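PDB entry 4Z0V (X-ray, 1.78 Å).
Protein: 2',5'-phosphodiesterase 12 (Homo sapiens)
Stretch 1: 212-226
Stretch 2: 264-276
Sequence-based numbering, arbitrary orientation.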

ATOM      1  N   GLY A 212      -1.641  -1.595  -9.928  1.00 10.17           N
ATOM      2  CA  GLY A 212      -1.441  -2.876  -9.276  1.00  9.55           C
ATOM      3  C   GLY A 212      -1.058  -2.774  -7.826  1.00 12.43           C
ATOM      4  O   GLY A 212      -1.510  -1.885  -7.073  1.00 12.17           O
ATOM      5  N   LEU A 213      -0.222  -3.705  -7.449  1.00  8.98           N
ATOM      6  CA  LEU A 213       0.156  -3.899  -6.076  1.00  7.52           C
ATOM      7  C   LEU A 213       1.571  -3.458  -5.810  1.00 10.61           C
ATOM      8  O   LEU A 213       2.445  -3.693  -6.644  1.00 10.85           O
ATOM      9  CB  LEU A 213       0.059  -5.396  -5.751  1.00  6.95           C
ATOM     10  CG  LEU A 213      -1.262  -6.146  -6.039  1.00  9.63           C
ATOM     11  CD1 LEU A 213      -1.058  -7.640  -5.714  1.00  9.51           C
ATOM     12  CD2 LEU A 213      -2.412  -5.581  -5.192  1.00  9.40           C
ATOM     13  N   ALA A 214       1.814  -2.928  -4.595  1.00  8.96           N
ATOM     14  CA  ALA A 214       3.187  -2.643  -4.165  1.00  8.58           C
ATOM     15  C   ALA A 214       3.407  -3.122  -2.737  1.00 10.40           C
ATOM     16  O   ALA A 214       2.489  -3.070  -1.905  1.00  9.38           O
ATOM     17  CB  ALA A 214       3.500  -1.156  -4.268  1.00 10.04           C
ATOM     18  N   THR A 215       4.644  -3.570  -2.443  1.00  7.74           N
ATOM     19  CA  THR A 215       5.033  -3.945  -1.070  1.00  6.04           C
ATOM     20  C   THR A 215       6.325  -3.207  -0.788  1.00 10.55           C
ATOM     21  O   THR A 215       7.252  -3.294  -1.580  1.00 10.64           O
ATOM     22  CB  THR A 215       5.162  -5.487  -0.891  1.00  9.50           C
ATOM     23  OG1 THR A 215       3.891  -6.107  -1.102  1.00 11.57           O
ATOM     24  CG2 THR A 215       5.650  -5.891   0.518  1.00 12.79           C
ATOM     25  N   PHE A 216       6.370  -2.483   0.315  1.00  8.24           N
ATOM     26  CA  PHE A 216       7.556  -1.748   0.772  1.00  8.28           C
ATOM     27  C   PHE A 216       8.022  -2.341   2.085  1.00 10.25           C
ATOM     28  O   PHE A 216       7.201  -2.773   2.870  1.00  9.58           O
ATOM     29  CB  PHE A 216       7.270  -0.256   0.937  1.00  9.09           C
ATOM     30  CG  PHE A 216       7.174   0.474  -0.378  1.00 10.17           C
ATOM     31  CD1 PHE A 216       5.957   0.549  -1.068  1.00 12.28           C
ATOM     32  CD2 PHE A 216       8.281   1.152  -0.897  1.00 10.58           C
ATOM     33  CE1 PHE A 216       5.870   1.235  -2.284  1.00 12.42           C
ATOM     34  CE2 PHE A 216       8.194   1.833  -2.121  1.00 11.86           C
ATOM     35  CZ  PHE A 216       6.991   1.853  -2.810  1.00 10.40           C
ATOM     36  N   TYR A 217       9.335  -2.401   2.306  1.00  7.04           N
ATOM     37  CA  TYR A 217       9.843  -2.985   3.542  1.00  9.68           C
ATOM     38  C   TYR A 217      10.969  -2.123   4.061  1.00 13.23           C
ATOM     39  O   TYR A 217      11.737  -1.585   3.266  1.00 11.23           O
ATOM     40  CB  TYR A 217      10.295  -4.454   3.335  1.00 11.91           C
ATOM     41  CG  TYR A 217      11.229  -4.630   2.152  1.00 14.87           C
ATOM     42  CD1 TYR A 217      10.730  -4.802   0.861  1.00 18.08           C
ATOM     43  CD2 TYR A 217      12.609  -4.550   2.312  1.00 18.41           C
ATOM     44  CE1 TYR A 217      11.580  -4.856  -0.242  1.00 20.53           C
ATOM     45  CE2 TYR A 217      13.469  -4.631   1.217  1.00 20.29           C
ATOM     46  CZ  TYR A 217      12.950  -4.778  -0.056  1.00 31.29           C
ATOM     47  OH  TYR A 217      13.806  -4.879  -1.128  1.00 39.40           O
ATOM     48  N   ARG A 218      11.064  -1.983   5.403  1.00  9.92           N
ATOM     49  CA  ARG A 218      12.097  -1.152   6.016  1.00  8.99           C
ATOM     50  C   ARG A 218      13.438  -1.855   5.961  1.00 10.94           C
ATOM     51  O   ARG A 218      13.592  -2.927   6.551  1.00 11.62           O
ATOM     52  CB  ARG A 218      11.703  -0.815   7.445  1.00  6.70           C
ATOM     53  CG  ARG A 218      12.746   0.053   8.153  1.00  8.46           C
ATOM     54  CD  ARG A 218      12.233   0.539   9.510  1.00 10.81           C
ATOM     55  NE  ARG A 218      11.046   1.374   9.341  1.00 10.68           N
ATOM     56  CZ  ARG A 218      11.074   2.647   8.949  1.00 11.55           C
ATOM     57  NH1 ARG A 218      12.236   3.270   8.766  1.00 11.77           N
ATOM     58  NH2 ARG A 218       9.945   3.311   8.756  1.00 10.87           N
ATOM     59  N   LYS A 219      14.418  -1.226   5.295  1.00  9.73           N
ATOM     60  CA  LYS A 219      15.738  -1.845   5.056  1.00  9.60           C
ATOM     61  C   LYS A 219      16.526  -2.073   6.348  1.00 13.45           C
ATOM     62  O   LYS A 219      17.282  -3.041   6.437  1.00 14.59           O
ATOM     63  CB  LYS A 219      16.585  -1.011   4.076  1.00 11.56           C
ATOM     64  CG  LYS A 219      16.035  -0.966   2.622  1.00 18.14           C
ATOM     65  CD  LYS A 219      16.072  -2.360   1.919  1.00 31.39           C
ATOM     66  CE  LYS A 219      17.438  -2.847   1.452  1.00 34.38           C
ATOM     67  NZ  LYS A 219      18.100  -1.893   0.525  1.00 38.59           N
ATOM     68  N   SER A 220      16.294  -1.242   7.364  1.00 11.02           N
ATOM     69  CA  SER A 220      17.007  -1.420   8.636  1.00 11.09           C
ATOM     70  C   SER A 220      16.506  -2.682   9.379  1.00 14.91           C
ATOM     71  O   SER A 220      17.196  -3.164  10.272  1.00 15.06           O
ATOM     72  CB  SER A 220      16.874  -0.183   9.516  1.00 12.27           C
ATOM     73  OG  SER A 220      15.564  -0.084  10.045  1.00 13.69           O
ATOM     74  N   LYS A 221      15.329  -3.220   9.003  1.00  9.36           N
ATOM     75  CA  LYS A 221      14.809  -4.415   9.650  1.00  8.87           C
ATOM     76  C   LYS A 221      14.727  -5.602   8.711  1.00 13.56           C
ATOM     77  O   LYS A 221      14.653  -6.723   9.197  1.00 15.09           O
ATOM     78  CB  LYS A 221      13.427  -4.144  10.261  1.00 11.87           C
ATOM     79  CG  LYS A 221      13.537  -3.194  11.443  1.00 17.91           C
ATOM     80  CD  LYS A 221      12.198  -2.705  11.933  1.00 21.78           C
ATOM     81  CE  LYS A 221      11.687  -3.543  13.064  1.00 29.32           C
ATOM     82  NZ  LYS A 221      10.533  -2.899  13.734  1.00 18.61           N
ATOM     83  N   PHE A 222      14.677  -5.379   7.382  1.00 11.35           N
ATOM     84  CA  PHE A 222      14.493  -6.484   6.421  1.00 10.63           C
ATOM     85  C   PHE A 222      15.261  -6.334   5.125  1.00 14.05           C
ATOM     86  O   PHE A 222      15.450  -5.224   4.638  1.00 12.01           O
ATOM     87  CB  PHE A 222      12.998  -6.587   6.015  1.00 12.03           C
ATOM     88  CG  PHE A 222      12.078  -7.008   7.136  1.00 14.08           C
ATOM     89  CD1 PHE A 222      12.122  -8.304   7.643  1.00 15.83           C
ATOM     90  CD2 PHE A 222      11.215  -6.086   7.735  1.00 16.29           C
ATOM     91  CE1 PHE A 222      11.268  -8.691   8.681  1.00 18.00           C
ATOM     92  CE2 PHE A 222      10.371  -6.471   8.786  1.00 19.50           C
ATOM     93  CZ  PHE A 222      10.414  -7.768   9.259  1.00 17.10           C
ATOM     94  N   SER A 223      15.577  -7.476   4.510  1.00  9.49           N
ATOM     95  CA  SER A 223      16.137  -7.570   3.163  1.00  8.90           C
ATOM     96  C   SER A 223      15.190  -8.447   2.352  1.00 12.29           C
ATOM     97  O   SER A 223      14.625  -9.409   2.895  1.00 12.32           O
ATOM     98  CB  SER A 223      17.540  -8.183   3.171  1.00 14.04           C
ATOM     99  OG  SER A 223      18.480  -7.270   3.716  1.00 22.79           O
ATOM    100  N   LEU A 224      15.095  -8.188   1.056  1.00 10.62           N
ATOM    101  CA  LEU A 224      14.249  -9.024   0.204  1.00 10.60           C
ATOM    102  C   LEU A 224      15.038 -10.250  -0.266  1.00 11.96           C
ATOM    103  O   LEU A 224      16.138 -10.096  -0.790  1.00 12.45           O
ATOM    104  CB  LEU A 224      13.785  -8.183  -0.989  1.00 11.86           C
ATOM    105  CG  LEU A 224      12.950  -8.890  -2.060  1.00 14.33           C
ATOM    106  CD1 LEU A 224      11.571  -9.287  -1.507  1.00 12.54           C
ATOM    107  CD2 LEU A 224      12.758  -7.952  -3.270  1.00 15.87           C
ATOM    108  N   LEU A 225      14.530 -11.455  -0.002  1.00  9.78           N
ATOM    109  CA  LEU A 225      15.190 -12.688  -0.457  1.00 10.61           C
ATOM    110  C   LEU A 225      14.731 -13.078  -1.851  1.00 12.39           C
ATOM    111  O   LEU A 225      15.562 -13.371  -2.734  1.00 11.05           O
ATOM    112  CB  LEU A 225      14.939 -13.865   0.506  1.00 10.49           C
ATOM    113  CG  LEU A 225      15.584 -13.722   1.881  1.00 14.41           C
ATOM    114  CD1 LEU A 225      15.384 -15.008   2.712  1.00 13.43           C
ATOM    115  CD2 LEU A 225      17.106 -13.376   1.753  1.00 15.35           C
ATOM    116  N   SER A 226      13.411 -13.203  -2.024  1.00 10.77           N
ATOM    117  CA  SER A 226      12.869 -13.682  -3.289  1.00  9.93           C
ATOM    118  C   SER A 226      11.434 -13.220  -3.497  1.00 12.49           C
ATOM    119  O   SER A 226      10.786 -12.744  -2.562  1.00  9.83           O
ATOM    120  CB  SER A 226      12.918 -15.212  -3.311  1.00 11.81           C
ATOM    121  OG  SER A 226      12.170 -15.727  -2.229  1.00 12.36           O
TER
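Stretch 2, residues 264-276: SVLQVSVLQSTKD

Leu 271 lies at the apolar centre of the contact, and of all the residues in stretch 2 it is the one most covered by stretch 1. Its branched side chain, chi1 m and chi2 t, reaches several neighbours at once. Leu 271 CD2 sits over one face of the Tyr 217 ring, 4.2 Å from its centroid, a CH-pi contact, while Leu 271 CD1 lies 3.9 Å from Tyr 217 CB and also over one face of the Phe 222 ring. CB of Leu 271 is 3.8 Å from CD1 of Phe 222, and Leu 271 CD2 is 3.9 Å from Leu 224 CD1. Leucine suits this place because it offers methyl groups to two aromatic rings without asking for a polar partner.

These contacts are organised by the backbone. Residues 265-273 form one extended strand, which runs antiparallel to strand 222-226, with axes crossing at 138° and approaching to 4.5 Å. Phe 222 pairs with Ser 273 and Leu 224 with Leu 271, their side chains on one face of the sheet; Ser 223 pairs with Gln 272 and Ser 226 with Val 270 on the other. Ser 223 N donates to Gln 272 O (2.9 Å), and Gln 272 N returns a bond to Ser 223 O (2.8 Å). Between Leu 224 and Ser 226 the register slips by one residue, a beta bulge: Val 270 O accepts from Leu 225 N at 2.8 Å and, weakly, from Ser 226 N at 3.5 Å, while Val 270 N donates to Ser 226 O (2.9 Å). Within the bulge, Leu 225 packs its CG against Gln 272 CB at 3.7 Å.

Strand 212-218 runs nearly parallel to strand 265-273, at 14°, but its axis comes no closer than 7.9 Å, so here side chains span the gap. CD1 of Leu 213 rests 3.8 Å from CG2 of Val 265. The extended Gln 267 is long enough to reach the opposing strand: OE1 accepts from Thr 215 OG1 at 2.8 Å, and NE2 makes a weak bond to Leu 213 O at 3.3 Å. A water bridges Thr 215 OG1 and Ser 269 OG.

At the polar edge, where stretch 2 leaves its strand, Thr 274 N donates to Lys 221 O (3.0 Å). Ser 273 has a small hydroxyl suited to the turn: its OG accepts from Lys 275 N and Asp 276 N, each at 3.1 Å, and shares a water with Lys 221 O. Outermost, the long side chain of Lys 275 carries NZ to a water that also binds Ser 220 O.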

ATOM      1  N   SER A 264      -6.964 -10.490 -11.635  1.00 13.53           N
ATOM      2  CA  SER A 264      -6.464 -10.370 -10.250  1.00 11.87           C
ATOM      3  C   SER A 264      -5.106 -11.088 -10.066  1.00 14.99           C
ATOM      4  O   SER A 264      -4.873 -12.197 -10.579  1.00 12.93           O
ATOM      5  CB  SER A 264      -7.488 -10.880  -9.244  1.00 13.27           C
ATOM      6  OG  SER A 264      -8.822 -10.619  -9.658  1.00 16.63           O
ATOM      7  N   VAL A 265      -4.220 -10.406  -9.330  1.00 12.02           N
ATOM      8  CA  VAL A 265      -2.869 -10.845  -9.066  1.00 10.72           C
ATOM      9  C   VAL A 265      -2.617 -10.941  -7.553  1.00 13.42           C
ATOM     10  O   VAL A 265      -3.343 -10.373  -6.711  1.00 11.24           O
ATOM     11  CB  VAL A 265      -1.818  -9.911  -9.761  1.00 16.02           C
ATOM     12  CG1 VAL A 265      -1.936  -9.981 -11.300  1.00 15.98           C
ATOM     13  CG2 VAL A 265      -1.949  -8.465  -9.266  1.00 17.00           C
ATOM     14  N   LEU A 266      -1.585 -11.712  -7.234  1.00  9.52           N
ATOM     15  CA  LEU A 266      -1.084 -11.940  -5.882  1.00  9.03           C
ATOM     16  C   LEU A 266       0.390 -11.630  -5.859  1.00 11.94           C
ATOM     17  O   LEU A 266       1.163 -12.207  -6.623  1.00 11.69           O
ATOM     18  CB  LEU A 266      -1.310 -13.410  -5.483  1.00 10.05           C
ATOM     19  CG  LEU A 266      -0.761 -13.789  -4.083  1.00 12.27           C
ATOM     20  CD1 LEU A 266      -1.514 -13.034  -2.971  1.00  9.62           C
ATOM     21  CD2 LEU A 266      -0.846 -15.291  -3.865  1.00 16.02           C
ATOM     22  N   GLN A 267       0.786 -10.736  -4.992  1.00  8.17           N
ATOM     23  CA  GLN A 267       2.196 -10.375  -4.859  1.00  8.26           C
ATOM     24  C   GLN A 267       2.734 -11.104  -3.637  1.00 12.71           C
ATOM     25  O   GLN A 267       2.089 -11.115  -2.576  1.00 12.24           O
ATOM     26  CB  GLN A 267       2.282  -8.855  -4.724  1.00 11.05           C
ATOM     27  CG  GLN A 267       3.670  -8.288  -4.455  1.00 12.44           C
ATOM     28  CD  GLN A 267       3.597  -6.772  -4.465  1.00 16.98           C
ATOM     29  OE1 GLN A 267       2.857  -6.152  -3.677  1.00 10.80           O
ATOM     30  NE2 GLN A 267       4.317  -6.161  -5.399  1.00 13.34           N
ATOM     31  N   VAL A 268       3.874 -11.768  -3.780  1.00  9.41           N
ATOM     32  CA  VAL A 268       4.442 -12.504  -2.669  1.00  8.72           C
ATOM     33  C   VAL A 268       5.915 -12.152  -2.599  1.00 11.31           C
ATOM     34  O   VAL A 268       6.640 -12.320  -3.593  1.00 10.69           O
ATOM     35  CB  VAL A 268       4.226 -14.035  -2.743  1.00 12.89           C
ATOM     36  CG1 VAL A 268       4.910 -14.735  -1.569  1.00 12.43           C
ATOM     37  CG2 VAL A 268       2.737 -14.417  -2.791  1.00 13.50           C
ATOM     38  N   SER A 269       6.347 -11.741  -1.417  1.00  7.62           N
ATOM     39  CA  SER A 269       7.751 -11.378  -1.181  1.00  8.49           C
ATOM     40  C   SER A 269       8.244 -12.058   0.085  1.00 12.27           C
ATOM     41  O   SER A 269       7.601 -11.932   1.131  1.00 13.71           O
ATOM     42  CB  SER A 269       7.872  -9.862  -1.038  1.00 11.30           C
ATOM     43  OG  SER A 269       7.169  -9.182  -2.070  1.00 12.56           O
ATOM     44  N   VAL A 270       9.392 -12.730   0.016  1.00  8.09           N
ATOM     45  CA  VAL A 270       9.948 -13.359   1.212  1.00  8.92           C
ATOM     46  C   VAL A 270      11.047 -12.447   1.728  1.00 12.38           C
ATOM     47  O   VAL A 270      11.982 -12.154   0.992  1.00 10.61           O
ATOM     48  CB  VAL A 270      10.448 -14.791   0.933  1.00 12.26           C
ATOM     49  CG1 VAL A 270      11.205 -15.345   2.147  1.00 11.78           C
ATOM     50  CG2 VAL A 270       9.272 -15.708   0.563  1.00 11.23           C
ATOM     51  N   LEU A 271      10.932 -12.018   3.000  1.00  9.23           N
ATOM     52  CA  LEU A 271      11.875 -11.098   3.625  1.00  9.17           C
ATOM     53  C   LEU A 271      12.704 -11.787   4.667  1.00 12.86           C
ATOM     54  O   LEU A 271      12.241 -12.720   5.334  1.00 11.87           O
ATOM     55  CB  LEU A 271      11.119  -9.924   4.307  1.00  8.92           C
ATOM     56  CG  LEU A 271      10.105  -9.143   3.461  1.00 14.63           C
ATOM     57  CD1 LEU A 271       9.431  -8.086   4.295  1.00 16.33           C
ATOM     58  CD2 LEU A 271      10.781  -8.499   2.226  1.00 13.49           C
ATOM     59  N   GLN A 272      13.919 -11.299   4.845  1.00 11.00           N
ATOM     60  CA  GLN A 272      14.777 -11.825   5.892  1.00 10.00           C
ATOM     61  C   GLN A 272      15.047 -10.740   6.909  1.00 14.75           C
ATOM     62  O   GLN A 272      15.377  -9.608   6.537  1.00 14.02           O
ATOM     63  CB  GLN A 272      16.089 -12.342   5.281  1.00 11.20           C
ATOM     64  CG  GLN A 272      17.228 -12.474   6.263  1.00 14.65           C
ATOM     65  CD  GLN A 272      17.088 -13.694   7.107  1.00 29.74           C
ATOM     66  OE1 GLN A 272      17.078 -14.813   6.600  1.00 28.68           O
ATOM     67  NE2 GLN A 272      17.070 -13.497   8.424  1.00 27.68           N
ATOM     68  N   SER A 273      14.913 -11.087   8.190  1.00 15.09           N
ATOM     69  CA  SER A 273      15.175 -10.144   9.270  1.00 16.59           C
ATOM     70  C   SER A 273      16.633  -9.859   9.315  1.00 21.35           C
ATOM     71  O   SER A 273      17.458 -10.774   9.228  1.00 21.86           O
ATOM     72  CB  SER A 273      14.689 -10.694  10.609  1.00 21.15           C
ATOM     73  OG  SER A 273      14.997  -9.824  11.686  1.00 22.86           O
ATOM     74  N   THR A 274      16.979  -8.574   9.338  1.00 19.00           N
ATOM     75  CA  THR A 274      18.371  -8.216   9.461  1.00 20.45           C
ATOM     76  C   THR A 274      18.693  -8.256  11.001  1.00 27.41           C
ATOM     77  O   THR A 274      19.844  -8.242  11.361  1.00 28.50           O
ATOM     78  CB  THR A 274      18.689  -6.850   8.800  1.00 29.65           C
ATOM     79  OG1 THR A 274      18.045  -5.827   9.545  1.00 28.31           O
ATOM     80  CG2 THR A 274      18.266  -6.772   7.320  1.00 28.82           C
ATOM     81  N   LYS A 275      17.663  -8.341  11.886  1.00 26.36           N
ATOM     82  CA  LYS A 275      17.813  -8.333  13.369  1.00 26.02           C
ATOM     83  C   LYS A 275      17.913  -9.730  14.005  1.00 30.07           C
ATOM     84  O   LYS A 275      18.411  -9.847  15.124  1.00 31.15           O
ATOM     85  CB  LYS A 275      16.634  -7.584  14.024  1.00 28.33           C
ATOM     86  CG  LYS A 275      16.478  -6.129  13.558  1.00 38.90           C
ATOM     87  CD  LYS A 275      17.701  -5.279  13.904  1.00 45.15           C
ATOM     88  CE  LYS A 275      17.551  -3.845  13.480  1.00 55.71           C
ATOM     89  NZ  LYS A 275      18.848  -3.127  13.579  1.00 62.11           N
ATOM     90  N   ASP A 276      17.400 -10.765  13.332  1.00 26.14           N
ATOM     91  CA  ASP A 276      17.447 -12.154  13.796  1.00 25.76           C
ATOM     92  C   ASP A 276      17.629 -13.061  12.579  1.00 29.75           C
ATOM     93  O   ASP A 276      16.697 -13.237  11.776  1.00 26.86           O
ATOM     94  CB  ASP A 276      16.176 -12.497  14.612  1.00 27.44           C
ATOM     95  CG  ASP A 276      16.193 -13.853  15.304  1.00 34.79           C
ATOM     96  OD1 ASP A 276      16.940 -14.750  14.842  1.00 32.14           O
ATOM     97  OD2 ASP A 276      15.396 -14.044  16.253  1.00 41.48           O
TER
HETATM   98  O   HOH W   1       4.634  -8.810  -1.142  1.00 10.78           O
HETATM   99  O   HOH W   2      19.655  -2.328  11.000  1.00 41.27           O
HETATM  100  O   HOH W   3      13.455  -7.656  11.740  1.00 22.97           O